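Abietadiene synthase, chloroplastic (Abies grandis, PDB 3S9V) is a plant terpene synthase of the chloroplast, a largely helical enzyme that includes a metal-binding domain of the terpene synthase family. Local coordinates at residues L485-W489 and T528-F533; Y601-W606 and L646-L650; A635-L641 and M674-R679. All blocks are in the same frame, centred on the assembly; numbering follows the deposited sequence.

Contact 1: residues L485-W489 and T528-F533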
ATOM      1  N   LEU A 485       2.933 -18.203 -27.072  1.00 38.07           N
ATOM      2  CA  LEU A 485       3.630 -17.057 -27.653  1.00 36.29           C
ATOM      3  C   LEU A 485       4.979 -17.548 -28.139  1.00 33.58           C
ATOM      4  O   LEU A 485       5.528 -17.043 -29.117  1.00 32.18           O
ATOM      5  CB  LEU A 485       3.830 -15.934 -26.628  1.00 32.10           C
ATOM      6  CG  LEU A 485       2.646 -14.984 -26.459  1.00 33.77           C
ATOM      7  CD1 LEU A 485       2.932 -14.039 -25.331  1.00 29.19           C
ATOM      8  CD2 LEU A 485       2.400 -14.215 -27.753  1.00 31.50           C
ATOM      9  N   ARG A 486       5.509 -18.542 -27.441  1.00 34.36           N
ATOM     10  CA  ARG A 486       6.790 -19.119 -27.799  1.00 38.68           C
ATOM     11  C   ARG A 486       6.658 -19.937 -29.077  1.00 40.53           C
ATOM     12  O   ARG A 486       7.624 -20.091 -29.818  1.00 40.53           O
ATOM     13  CB  ARG A 486       7.307 -19.999 -26.667  1.00 42.88           C
ATOM     14  CG  ARG A 486       7.919 -19.234 -25.514  1.00 49.85           C
ATOM     15  CD  ARG A 486       8.210 -20.175 -24.362  1.00 61.80           C
ATOM     16  NE  ARG A 486       8.912 -19.513 -23.268  1.00 67.48           N
ATOM     17  CZ  ARG A 486       9.093 -20.050 -22.066  1.00 72.39           C
ATOM     18  NH1 ARG A 486       8.620 -21.262 -21.799  1.00 72.31           N
ATOM     19  NH2 ARG A 486       9.749 -19.379 -21.129  1.00 74.39           N
ATOM     20  N   ARG A 487       5.462 -20.462 -29.332  1.00 43.68           N
ATOM     21  CA  ARG A 487       5.235 -21.243 -30.546  1.00 44.30           C
ATOM     22  C   ARG A 487       5.030 -20.297 -31.721  1.00 43.89           C
ATOM     23  O   ARG A 487       5.338 -20.638 -32.861  1.00 47.20           O
ATOM     24  CB  ARG A 487       4.018 -22.156 -30.393  1.00 46.63           C
ATOM     25  CG  ARG A 487       4.202 -23.229 -29.345  1.00 57.50           C
ATOM     26  CD  ARG A 487       3.069 -24.244 -29.361  1.00 69.01           C
ATOM     27  NE  ARG A 487       3.205 -25.185 -28.253  1.00 74.25           N
ATOM     28  CZ  ARG A 487       2.970 -24.875 -26.983  1.00 79.06           C
ATOM     29  NH1 ARG A 487       2.579 -23.649 -26.664  1.00 82.23           N
ATOM     30  NH2 ARG A 487       3.145 -25.781 -26.029  1.00 81.82           N
ATOM     31  N   TRP A 488       4.506 -19.109 -31.433  1.00 40.51           N
ATOM     32  CA  TRP A 488       4.282 -18.097 -32.455  1.00 35.09           C
ATOM     33  C   TRP A 488       5.648 -17.628 -32.936  1.00 37.79           C
ATOM     34  O   TRP A 488       5.869 -17.436 -34.128  1.00 38.52           O
ATOM     35  CB  TRP A 488       3.498 -16.916 -31.874  1.00 29.45           C
ATOM     36  CG  TRP A 488       3.677 -15.627 -32.637  1.00 33.47           C
ATOM     37  CD1 TRP A 488       3.119 -15.294 -33.842  1.00 31.36           C
ATOM     38  CD2 TRP A 488       4.537 -14.534 -32.279  1.00 33.89           C
ATOM     39  NE1 TRP A 488       3.583 -14.066 -34.257  1.00 36.33           N
ATOM     40  CE2 TRP A 488       4.456 -13.578 -33.318  1.00 35.42           C
ATOM     41  CE3 TRP A 488       5.371 -14.269 -31.181  1.00 33.46           C
ATOM     42  CZ2 TRP A 488       5.181 -12.379 -33.293  1.00 36.94           C
ATOM     43  CZ3 TRP A 488       6.093 -13.073 -31.155  1.00 27.39           C
ATOM     44  CH2 TRP A 488       5.991 -12.146 -32.207  1.00 35.66           C
ATOM     45  N   TRP A 489       6.571 -17.455 -31.999  1.00 39.47           N
ATOM     46  CA  TRP A 489       7.909 -17.006 -32.344  1.00 40.77           C
ATOM     47  C   TRP A 489       8.643 -18.002 -33.238  1.00 46.99           C
ATOM     48  O   TRP A 489       9.344 -17.605 -34.169  1.00 47.72           O
ATOM     49  CB  TRP A 489       8.713 -16.748 -31.074  1.00 30.36           C
ATOM     50  CG  TRP A 489      10.152 -16.435 -31.319  1.00 30.62           C
ATOM     51  CD1 TRP A 489      11.166 -17.331 -31.473  1.00 38.72           C
ATOM     52  CD2 TRP A 489      10.743 -15.134 -31.429  1.00 35.94           C
ATOM     53  NE1 TRP A 489      12.357 -16.671 -31.669  1.00 43.89           N
ATOM     54  CE2 TRP A 489      12.126 -15.322 -31.647  1.00 41.80           C
ATOM     55  CE3 TRP A 489      10.241 -13.828 -31.364  1.00 40.15           C
ATOM     56  CZ2 TRP A 489      13.014 -14.251 -31.799  1.00 44.73           C
ATOM     57  CZ3 TRP A 489      11.123 -12.764 -31.515  1.00 41.75           C
ATOM     58  CH2 TRP A 489      12.495 -12.984 -31.729  1.00 45.04           C
ATOM     59  N   THR A 528       2.428  -8.277 -26.233  1.00 20.28           N
ATOM     60  CA  THR A 528       3.683  -8.997 -26.347  1.00 18.61           C
ATOM     61  C   THR A 528       4.242  -9.017 -27.770  1.00 20.00           C
ATOM     62  O   THR A 528       5.432  -8.761 -27.977  1.00 19.74           O
ATOM     63  CB  THR A 528       3.507 -10.437 -25.856  1.00 21.35           C
ATOM     64  OG1 THR A 528       3.086 -10.415 -24.485  1.00 15.79           O
ATOM     65  CG2 THR A 528       4.815 -11.213 -25.995  1.00 13.45           C
ATOM     66  N   LYS A 529       3.395  -9.329 -28.745  1.00 20.00           N
ATOM     67  CA  LYS A 529       3.840  -9.369 -30.133  1.00 20.47           C
ATOM     68  C   LYS A 529       4.260  -7.989 -30.611  1.00 22.58           C
ATOM     69  O   LYS A 529       5.303  -7.834 -31.247  1.00 21.87           O
ATOM     70  CB  LYS A 529       2.738  -9.930 -31.031  1.00 18.16           C
ATOM     71  CG  LYS A 529       2.596 -11.445 -30.907  1.00 23.63           C
ATOM     72  CD  LYS A 529       1.359 -11.966 -31.613  1.00 27.95           C
ATOM     73  CE  LYS A 529       1.223 -13.472 -31.409  1.00 27.23           C
ATOM     74  NZ  LYS A 529      -0.056 -14.005 -31.961  1.00 32.54           N
ATOM     75  N   THR A 530       3.454  -6.986 -30.289  1.00 21.45           N
ATOM     76  CA  THR A 530       3.760  -5.623 -30.691  1.00 20.80           C
ATOM     77  C   THR A 530       5.053  -5.122 -30.049  1.00 18.59           C
ATOM     78  O   THR A 530       5.859  -4.478 -30.711  1.00 17.10           O
ATOM     79  CB  THR A 530       2.608  -4.678 -30.334  1.00 21.45           C
ATOM     80  OG1 THR A 530       1.374  -5.248 -30.797  1.00 19.61           O
ATOM     81  CG2 THR A 530       2.808  -3.336 -31.004  1.00 12.78           C
ATOM     82  N   SER A 531       5.256  -5.422 -28.767  1.00 19.32           N
ATOM     83  CA  SER A 531       6.477  -5.004 -28.079  1.00 22.04           C
ATOM     84  C   SER A 531       7.686  -5.685 -28.707  1.00 25.93           C
ATOM     85  O   SER A 531       8.712  -5.050 -28.951  1.00 28.54           O
ATOM     86  CB  SER A 531       6.423  -5.370 -26.594  1.00 23.02           C
ATOM     87  OG  SER A 531       5.367  -4.697 -25.940  1.00 42.43           O
ATOM     88  N   ASN A 532       7.567  -6.985 -28.963  1.00 29.65           N
ATOM     89  CA  ASN A 532       8.664  -7.732 -29.567  1.00 30.34           C
ATOM     90  C   ASN A 532       9.013  -7.116 -30.919  1.00 28.71           C
ATOM     91  O   ASN A 532      10.186  -7.010 -31.281  1.00 29.36           O
ATOM     92  CB  ASN A 532       8.288  -9.204 -29.743  1.00 30.65           C
ATOM     93  CG  ASN A 532       9.461 -10.130 -29.491  1.00 39.96           C
ATOM     94  OD1 ASN A 532      10.530  -9.966 -30.079  1.00 46.37           O
ATOM     95  ND2 ASN A 532       9.272 -11.103 -28.609  1.00 37.08           N
ATOM     96  N   PHE A 533       8.000  -6.695 -31.667  1.00 26.00           N
ATOM     97  CA  PHE A 533       8.276  -6.081 -32.952  1.00 28.64           C
ATOM     98  C   PHE A 533       8.930  -4.712 -32.832  1.00 29.16           C
ATOM     99  O   PHE A 533       9.682  -4.316 -33.716  1.00 27.68           O
ATOM    100  CB  PHE A 533       7.016  -5.996 -33.810  1.00 28.06           C
ATOM    101  CG  PHE A 533       6.904  -7.119 -34.799  1.00 35.00           C
ATOM    102  CD1 PHE A 533       6.031  -8.178 -34.582  1.00 29.24           C
ATOM    103  CD2 PHE A 533       7.731  -7.151 -35.918  1.00 34.95           C
ATOM    104  CE1 PHE A 533       5.984  -9.252 -35.461  1.00 32.71           C
ATOM    105  CE2 PHE A 533       7.692  -8.224 -36.806  1.00 40.00           C
ATOM    106  CZ  PHE A 533       6.815  -9.276 -36.574  1.00 36.38           C
TER

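Contact 2: residues Y601-W606 and L646-L650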
ATOM      1  N   TYR A 601      -5.605   2.390 -39.082  1.00 21.11           N
ATOM      2  CA  TYR A 601      -5.214   2.804 -37.738  1.00 21.67           C
ATOM      3  C   TYR A 601      -3.847   2.219 -37.380  1.00 24.87           C
ATOM      4  O   TYR A 601      -2.936   2.933 -36.940  1.00 24.59           O
ATOM      5  CB  TYR A 601      -6.276   2.323 -36.746  1.00 10.84           C
ATOM      6  CG  TYR A 601      -5.942   2.526 -35.287  1.00 26.95           C
ATOM      7  CD1 TYR A 601      -6.193   3.742 -34.650  1.00 29.42           C
ATOM      8  CD2 TYR A 601      -5.386   1.497 -34.536  1.00 21.96           C
ATOM      9  CE1 TYR A 601      -5.899   3.922 -33.298  1.00 29.34           C
ATOM     10  CE2 TYR A 601      -5.088   1.669 -33.190  1.00 23.68           C
ATOM     11  CZ  TYR A 601      -5.347   2.881 -32.575  1.00 28.39           C
ATOM     12  OH  TYR A 601      -5.051   3.043 -31.239  1.00 32.04           O
ATOM     13  N   ILE A 602      -3.717   0.913 -37.582  1.00 24.38           N
ATOM     14  CA  ILE A 602      -2.484   0.198 -37.302  1.00 22.32           C
ATOM     15  C   ILE A 602      -1.335   0.718 -38.163  1.00 22.61           C
ATOM     16  O   ILE A 602      -0.191   0.802 -37.700  1.00 26.38           O
ATOM     17  CB  ILE A 602      -2.681  -1.319 -37.529  1.00 18.66           C
ATOM     18  CG1 ILE A 602      -3.655  -1.857 -36.480  1.00 20.43           C
ATOM     19  CG2 ILE A 602      -1.359  -2.065 -37.427  1.00 19.80           C
ATOM     20  CD1 ILE A 602      -3.802  -3.362 -36.490  1.00 19.97           C
ATOM     21  N   GLN A 603      -1.637   1.080 -39.406  1.00 20.82           N
ATOM     22  CA  GLN A 603      -0.609   1.589 -40.314  1.00 23.19           C
ATOM     23  C   GLN A 603      -0.123   2.965 -39.873  1.00 20.75           C
ATOM     24  O   GLN A 603       1.064   3.259 -39.939  1.00 20.16           O
ATOM     25  CB  GLN A 603      -1.141   1.692 -41.745  1.00 28.92           C
ATOM     26  CG  GLN A 603      -1.566   0.378 -42.372  1.00 36.84           C
ATOM     27  CD  GLN A 603      -2.089   0.557 -43.788  1.00 43.66           C
ATOM     28  OE1 GLN A 603      -2.853  -0.268 -44.284  1.00 50.59           O
ATOM     29  NE2 GLN A 603      -1.668   1.632 -44.450  1.00 43.66           N
ATOM     30  N   ASN A 604      -1.051   3.805 -39.426  1.00 18.31           N
ATOM     31  CA  ASN A 604      -0.703   5.142 -38.981  1.00 17.36           C
ATOM     32  C   ASN A 604       0.107   5.063 -37.685  1.00 19.26           C
ATOM     33  O   ASN A 604       1.074   5.804 -37.502  1.00 18.14           O
ATOM     34  CB  ASN A 604      -1.975   5.969 -38.772  1.00 21.53           C
ATOM     35  CG  ASN A 604      -1.685   7.436 -38.554  1.00 25.90           C
ATOM     36  OD1 ASN A 604      -1.990   7.991 -37.502  1.00 28.33           O
ATOM     37  ND2 ASN A 604      -1.090   8.075 -39.554  1.00 32.21           N
ATOM     38  N   VAL A 605      -0.278   4.160 -36.785  1.00 17.51           N
ATOM     39  CA  VAL A 605       0.463   4.008 -35.539  1.00 17.11           C
ATOM     40  C   VAL A 605       1.914   3.715 -35.897  1.00 22.14           C
ATOM     41  O   VAL A 605       2.828   4.370 -35.387  1.00 24.81           O
ATOM     42  CB  VAL A 605      -0.075   2.844 -34.676  1.00 18.19           C
ATOM     43  CG1 VAL A 605       0.885   2.565 -33.499  1.00  9.64           C
ATOM     44  CG2 VAL A 605      -1.462   3.182 -34.161  1.00 15.77           C
ATOM     45  N   TRP A 606       2.114   2.740 -36.787  1.00 21.56           N
ATOM     46  CA  TRP A 606       3.457   2.352 -37.219  1.00 20.74           C
ATOM     47  C   TRP A 606       4.152   3.418 -38.073  1.00 22.81           C
ATOM     48  O   TRP A 606       5.376   3.568 -38.013  1.00 23.53           O
ATOM     49  CB  TRP A 606       3.414   1.011 -37.974  1.00 14.50           C
ATOM     50  CG  TRP A 606       3.377  -0.179 -37.049  1.00 12.68           C
ATOM     51  CD1 TRP A 606       2.316  -0.998 -36.809  1.00 16.69           C
ATOM     52  CD2 TRP A 606       4.428  -0.616 -36.178  1.00 10.14           C
ATOM     53  NE1 TRP A 606       2.635  -1.916 -35.835  1.00 17.33           N
ATOM     54  CE2 TRP A 606       3.925  -1.703 -35.429  1.00 11.19           C
ATOM     55  CE3 TRP A 606       5.747  -0.188 -35.952  1.00 11.45           C
ATOM     56  CZ2 TRP A 606       4.695  -2.375 -34.463  1.00 15.21           C
ATOM     57  CZ3 TRP A 606       6.515  -0.854 -34.989  1.00 14.14           C
ATOM     58  CH2 TRP A 606       5.981  -1.938 -34.256  1.00 11.04           C
ATOM     59  N   LEU A 646      -1.173   1.911 -28.189  1.00 17.20           N
ATOM     60  CA  LEU A 646      -2.186   2.176 -29.193  1.00 18.83           C
ATOM     61  C   LEU A 646      -2.705   0.933 -29.917  1.00 19.32           C
ATOM     62  O   LEU A 646      -3.876   0.871 -30.297  1.00 20.40           O
ATOM     63  CB  LEU A 646      -1.660   3.212 -30.181  1.00 13.45           C
ATOM     64  CG  LEU A 646      -1.417   4.577 -29.511  1.00 19.55           C
ATOM     65  CD1 LEU A 646      -0.815   5.558 -30.508  1.00 15.45           C
ATOM     66  CD2 LEU A 646      -2.727   5.123 -28.962  1.00 12.55           C
ATOM     67  N   ILE A 647      -1.853  -0.064 -30.102  1.00 18.43           N
ATOM     68  CA  ILE A 647      -2.316  -1.273 -30.760  1.00 19.57           C
ATOM     69  C   ILE A 647      -3.011  -2.198 -29.750  1.00 19.67           C
ATOM     70  O   ILE A 647      -4.044  -2.788 -30.059  1.00 20.41           O
ATOM     71  CB  ILE A 647      -1.157  -1.976 -31.484  1.00 23.82           C
ATOM     72  CG1 ILE A 647      -0.588  -1.013 -32.539  1.00 18.40           C
ATOM     73  CG2 ILE A 647      -1.647  -3.264 -32.134  1.00 25.31           C
ATOM     74  CD1 ILE A 647       0.448  -1.603 -33.445  1.00 26.39           C
ATOM     75  N   SER A 648      -2.472  -2.293 -28.535  1.00 17.00           N
ATOM     76  CA  SER A 648      -3.083  -3.123 -27.495  1.00 20.63           C
ATOM     77  C   SER A 648      -4.481  -2.609 -27.091  1.00 23.07           C
ATOM     78  O   SER A 648      -5.364  -3.400 -26.749  1.00 19.65           O
ATOM     79  CB  SER A 648      -2.195  -3.150 -26.247  1.00 24.93           C
ATOM     80  OG  SER A 648      -0.944  -3.754 -26.508  1.00 37.83           O
ATOM     81  N   ALA A 649      -4.667  -1.288 -27.128  1.00 19.17           N
ATOM     82  CA  ALA A 649      -5.930  -0.646 -26.758  1.00 20.51           C
ATOM     83  C   ALA A 649      -7.132  -1.073 -27.605  1.00 23.81           C
ATOM     84  O   ALA A 649      -8.270  -0.721 -27.297  1.00 22.61           O
ATOM     85  CB  ALA A 649      -5.774   0.874 -26.820  1.00 16.00           C
ATOM     86  N   LEU A 650      -6.879  -1.806 -28.683  1.00 25.36           N
ATOM     87  CA  LEU A 650      -7.955  -2.289 -29.546  1.00 25.74           C
ATOM     88  C   LEU A 650      -8.494  -3.614 -29.019  1.00 25.56           C
ATOM     89  O   LEU A 650      -9.535  -4.083 -29.465  1.00 25.40           O
ATOM     90  CB  LEU A 650      -7.438  -2.526 -30.967  1.00 25.19           C
ATOM     91  CG  LEU A 650      -7.256  -1.384 -31.964  1.00 22.17           C
ATOM     92  CD1 LEU A 650      -6.738  -0.149 -31.277  1.00 29.19           C
ATOM     93  CD2 LEU A 650      -6.301  -1.857 -33.049  1.00 18.56           C
TER

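Contact 3: residues A635-L641 and M674-R679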
ATOM      1  N   ALA A 635      12.810  11.054 -29.500  1.00 19.35           N
ATOM      2  CA  ALA A 635      13.149   9.914 -28.656  1.00 20.73           C
ATOM      3  C   ALA A 635      11.988   9.446 -27.770  1.00 20.39           C
ATOM      4  O   ALA A 635      11.896   8.265 -27.426  1.00 26.28           O
ATOM      5  CB  ALA A 635      14.383  10.255 -27.804  1.00 14.55           C
ATOM      6  N   SER A 636      11.098  10.366 -27.412  1.00 17.86           N
ATOM      7  CA  SER A 636       9.939  10.030 -26.587  1.00 19.45           C
ATOM      8  C   SER A 636       9.048   9.086 -27.377  1.00 19.84           C
ATOM      9  O   SER A 636       8.258   8.337 -26.803  1.00 19.43           O
ATOM     10  CB  SER A 636       9.132  11.287 -26.229  1.00 16.01           C
ATOM     11  OG  SER A 636       9.897  12.174 -25.438  1.00 36.90           O
ATOM     12  N   VAL A 637       9.174   9.148 -28.699  1.00 18.60           N
ATOM     13  CA  VAL A 637       8.399   8.298 -29.593  1.00 21.30           C
ATOM     14  C   VAL A 637       9.186   7.057 -30.027  1.00 19.66           C
ATOM     15  O   VAL A 637       8.639   5.956 -30.083  1.00 17.74           O
ATOM     16  CB  VAL A 637       7.954   9.079 -30.852  1.00 23.11           C
ATOM     17  CG1 VAL A 637       7.281   8.146 -31.821  1.00 17.30           C
ATOM     18  CG2 VAL A 637       7.001  10.201 -30.458  1.00 17.71           C
ATOM     19  N   SER A 638      10.471   7.231 -30.318  1.00 18.37           N
ATOM     20  CA  SER A 638      11.295   6.103 -30.749  1.00 20.71           C
ATOM     21  C   SER A 638      11.368   5.013 -29.683  1.00 17.88           C
ATOM     22  O   SER A 638      11.587   3.853 -30.011  1.00 19.74           O
ATOM     23  CB  SER A 638      12.715   6.560 -31.095  1.00 12.85           C
ATOM     24  OG  SER A 638      13.448   6.837 -29.920  1.00 16.51           O
ATOM     25  N   ILE A 639      11.188   5.383 -28.416  1.00 16.51           N
ATOM     26  CA  ILE A 639      11.234   4.405 -27.332  1.00 15.81           C
ATOM     27  C   ILE A 639      10.118   3.364 -27.523  1.00 16.57           C
ATOM     28  O   ILE A 639      10.118   2.313 -26.897  1.00 18.96           O
ATOM     29  CB  ILE A 639      11.152   5.115 -25.929  1.00 19.05           C
ATOM     30  CG1 ILE A 639      11.533   4.131 -24.825  1.00 13.49           C
ATOM     31  CG2 ILE A 639       9.774   5.724 -25.702  1.00 15.06           C
ATOM     32  CD1 ILE A 639      12.954   3.572 -24.963  1.00 14.64           C
ATOM     33  N   ALA A 640       9.171   3.691 -28.401  1.00 22.88           N
ATOM     34  CA  ALA A 640       8.059   2.821 -28.798  1.00 23.99           C
ATOM     35  C   ALA A 640       6.972   2.392 -27.817  1.00 23.35           C
ATOM     36  O   ALA A 640       6.168   1.521 -28.148  1.00 24.98           O
ATOM     37  CB  ALA A 640       8.619   1.581 -29.494  1.00 22.55           C
ATOM     38  N   LEU A 641       6.912   2.988 -26.634  1.00 24.36           N
ATOM     39  CA  LEU A 641       5.866   2.610 -25.687  1.00 20.50           C
ATOM     40  C   LEU A 641       4.492   3.018 -26.221  1.00 22.05           C
ATOM     41  O   LEU A 641       3.506   2.296 -26.044  1.00 19.95           O
ATOM     42  CB  LEU A 641       6.113   3.258 -24.325  1.00 16.60           C
ATOM     43  CG  LEU A 641       7.466   2.892 -23.704  1.00 24.03           C
ATOM     44  CD1 LEU A 641       7.599   3.560 -22.349  1.00 21.34           C
ATOM     45  CD2 LEU A 641       7.584   1.375 -23.578  1.00 19.20           C
ATOM     46  N   MET A 674       4.217   9.314 -20.761  1.00 20.91           N
ATOM     47  CA  MET A 674       4.586   7.913 -20.620  1.00 22.58           C
ATOM     48  C   MET A 674       5.835   7.693 -21.447  1.00 21.23           C
ATOM     49  O   MET A 674       6.826   7.139 -20.969  1.00 21.77           O
ATOM     50  CB  MET A 674       3.454   7.006 -21.134  1.00 23.89           C
ATOM     51  CG  MET A 674       3.835   5.532 -21.256  1.00 15.88           C
ATOM     52  SD  MET A 674       2.697   4.582 -22.314  1.00  9.60           S
ATOM     53  CE  MET A 674       3.185   5.234 -23.891  1.00 13.66           C
ATOM     54  N   GLY A 675       5.775   8.134 -22.699  1.00 21.55           N
ATOM     55  CA  GLY A 675       6.914   7.994 -23.588  1.00 19.18           C
ATOM     56  C   GLY A 675       8.126   8.744 -23.066  1.00 18.97           C
ATOM     57  O   GLY A 675       9.247   8.236 -23.116  1.00 19.61           O
ATOM     58  N   LEU A 676       7.905   9.956 -22.563  1.00 16.04           N
ATOM     59  CA  LEU A 676       9.005  10.759 -22.036  1.00 19.96           C
ATOM     60  C   LEU A 676       9.695  10.063 -20.873  1.00 18.75           C
ATOM     61  O   LEU A 676      10.912   9.896 -20.892  1.00 24.33           O
ATOM     62  CB  LEU A 676       8.516  12.148 -21.596  1.00 14.76           C
ATOM     63  CG  LEU A 676       9.558  13.089 -20.971  1.00 22.09           C
ATOM     64  CD1 LEU A 676      10.683  13.316 -21.964  1.00 17.33           C
ATOM     65  CD2 LEU A 676       8.907  14.435 -20.581  1.00 13.16           C
ATOM     66  N   THR A 677       8.934   9.649 -19.865  1.00 18.54           N
ATOM     67  CA  THR A 677       9.549   8.983 -18.718  1.00 23.42           C
ATOM     68  C   THR A 677      10.268   7.688 -19.104  1.00 22.57           C
ATOM     69  O   THR A 677      11.326   7.372 -18.549  1.00 20.53           O
ATOM     70  CB  THR A 677       8.525   8.660 -17.596  1.00 22.14           C
ATOM     71  OG1 THR A 677       7.534   7.747 -18.085  1.00 21.45           O
ATOM     72  CG2 THR A 677       7.861   9.939 -17.098  1.00 26.48           C
ATOM     73  N   GLY A 678       9.700   6.942 -20.046  1.00 21.79           N
ATOM     74  CA  GLY A 678      10.323   5.697 -20.460  1.00 19.74           C
ATOM     75  C   GLY A 678      11.659   5.983 -21.114  1.00 22.82           C
ATOM     76  O   GLY A 678      12.672   5.345 -20.813  1.00 27.90           O
ATOM     77  N   ARG A 679      11.668   6.957 -22.012  1.00 19.63           N
ATOM     78  CA  ARG A 679      12.889   7.332 -22.702  1.00 20.00           C
ATOM     79  C   ARG A 679      14.001   7.759 -21.748  1.00 22.60           C
ATOM     80  O   ARG A 679      15.139   7.317 -21.875  1.00 25.70           O
ATOM     81  CB  ARG A 679      12.635   8.497 -23.649  1.00 19.08           C
ATOM     82  CG  ARG A 679      13.891   8.956 -24.381  1.00 11.31           C
ATOM     83  CD  ARG A 679      14.064   8.103 -25.608  1.00 21.55           C
ATOM     84  NE  ARG A 679      15.180   7.185 -25.531  1.00 21.39           N
ATOM     85  CZ  ARG A 679      15.360   6.163 -26.364  1.00 26.41           C
ATOM     86  NH1 ARG A 679      16.418   5.379 -26.222  1.00 26.16           N
ATOM     87  NH2 ARG A 679      14.477   5.913 -27.327  1.00 16.96           N
TER

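Contact 1: residues L485-W489 and T528-F533
Lys529 passes at a slant over one face of the Trp488 indole and together with Trp488 forms the centre of the contact between helices 461-491 and 521-541. Its chain, extended beyond CG, starts over the six-membered ring, where CG is 3.6 Å from Trp488 CZ2. It then runs on to the five-membered ring, whose centroid lies 3.4 Å from Lys529 CE and only 8° off the normal, a CH-pi contact. NZ lies 4.2 Å from the same centroid, 22° off the normal, and makes a cation-pi interaction while also forming a salt bridge with Glu525. Trp488 can reach so far because its CG stands anti to the backbone N (chi1 157°); the axes of the two segments come no closer than 11.8 Å, a gap that a tryptophan and a lysine can span.

Packing is tightest at Leu485, whose CD1 meets Thr528 CG2 at 3.5 Å, closer than methyl carbons usually sit. Thr528 OG1 is bonded to Arg524 O, while its CG2 faces the leucine. Tyr508 of helix 504-514 touches both residues. Fit is slacker at the indole edge, where Phe533 CE1 stays 3.9 Å from Trp488 CZ2. Trp488 alone of the touching residues is partly exposed. On the Trp489 side, Asn532 OD1 comes to 3.2 Å from CZ3, near the ring plane, while the buried ND2 has no partner in the model.

With cation-pi and CH-pi contacts in place of hydrogen bonds between the segments, the join probably draws its polar strength from a lysine charge shared between an indole face and Glu525.

Contact 2: residues Y601-W606 and L646-L650
The backbones come closest at two pairs, Ile602 with Ile647 (CA to CA 6.7 Å) and Val605 with Leu646 (CA to CA 7.1 Å), a spacing that admits branched aliphatic side chains between helices 599-621 and 641-648. Tyr601 supplies the polar link. With its CG anti to the backbone N (chi1 173°), the phenol reaches across to give its hydroxyl proton to the carbonyl of Leu646, OH to O 2.6 Å. The bond meets the C=O at 119°, with the donor tilted 32° out of the carbonyl plane, while the acceptor itself lies near the plane of the phenol ring. Val605 CG2 sits over one face of that ring, so the tyrosine is braced from its own helix as it reaches to the other. Leu650 brings CD2 to 3.7 Å from Tyr601 CE2, the leucine and the tyrosine passing alongside one another and pointing opposite ways; its CD1 is modelled implausibly near the ring, and that detail is doubtful.

Both helices belong to the all-helical bundle of the class I terpene synthase fold, in which 641-648 follows helix 628-638 after a short break. Val605, branched at CB, can touch two partners at once: CG1 meets Ile647 CG1 at 4.0 Å and CG2 meets Leu646 CB at the same separation. Farther along, the Ile647 chain crosses Trp606 at about a right angle, with CD1 3.3 Å from Trp606 NE1. The indole is turned edge-to-face against Phe579 and Phe583 of helix 570-594, and Phe583 also touches Ile602 and Ile647.

Contact 3: residues A635-L641 and M674-R679
Gly675 O accepts the backbone N-H of Arg679, O to N 3.0 Å, while Ile639 CG2 packs on the same oxygen from across the contact at 3.6 Å. The arginine side chain has its firm partner in Asp683, which forms a salt bridge with NE. Bends at chi2 and chi3 fold the chain back so that Ile639 CD1 lies over one guanidinium face, off-centre toward its rim, 3.8 Å from CZ. Ser638 OG lies beside NH2 but is hydrogen-bonded instead to Glu616. A bond from Arg679 NH2 to Ala635 O is weak at 3.5 Å, and doubtful because that oxygen is modelled too near the arginine chain.

Glycine lets the backbones close in. Ser636 and Leu676 come to 4.7 Å between CA atoms, and Gly675 CA offers a CA-H...O contact to Ser636 O at 3.5 Å; that oxygen fills the place where a CB would sit. At Gly678 the corresponding place is taken by Leu641 CD1, 3.9 Å from its CA. Met674, flexible and bent at chi3, curls CE to 3.6 Å from Leu641 CB.

Ala640, with phi +65°, marks the break between helices 628-638 and 641-648, consistent with the interrupted helix G of class I terpene synthases, and helix 669-693 packs against this break. Helix 599-621 touches Val637 and Ala640 of the broken pair, while helix 741-757 lies against Leu641, Met674 and Thr677, and helix 712-736 also meets Thr677.

How the contacts relate
All three contacts are interior, but contact 3 has more partly exposed residues, among them Ser636 and Arg679. Contacts 2 and 3 both hold the broken helix pair 628-638 and 641-648: contact 3 fixes it to helix 669-693 around the break, whereas contact 2 fastens the far end of 641-648 to helix 599-621. Contact 1 ties in helix 521-541, which bridges to contact 2 where Thr530 CG2 meets Ile647 CD1 at 3.8 Å. Contact 1 relies on a cation over an indole, contact 2 on aliphatic packing with one short hydrogen bond from a tyrosine to a backbone carbonyl, and contact 3 on glycine-permitted closeness beside a folded arginine.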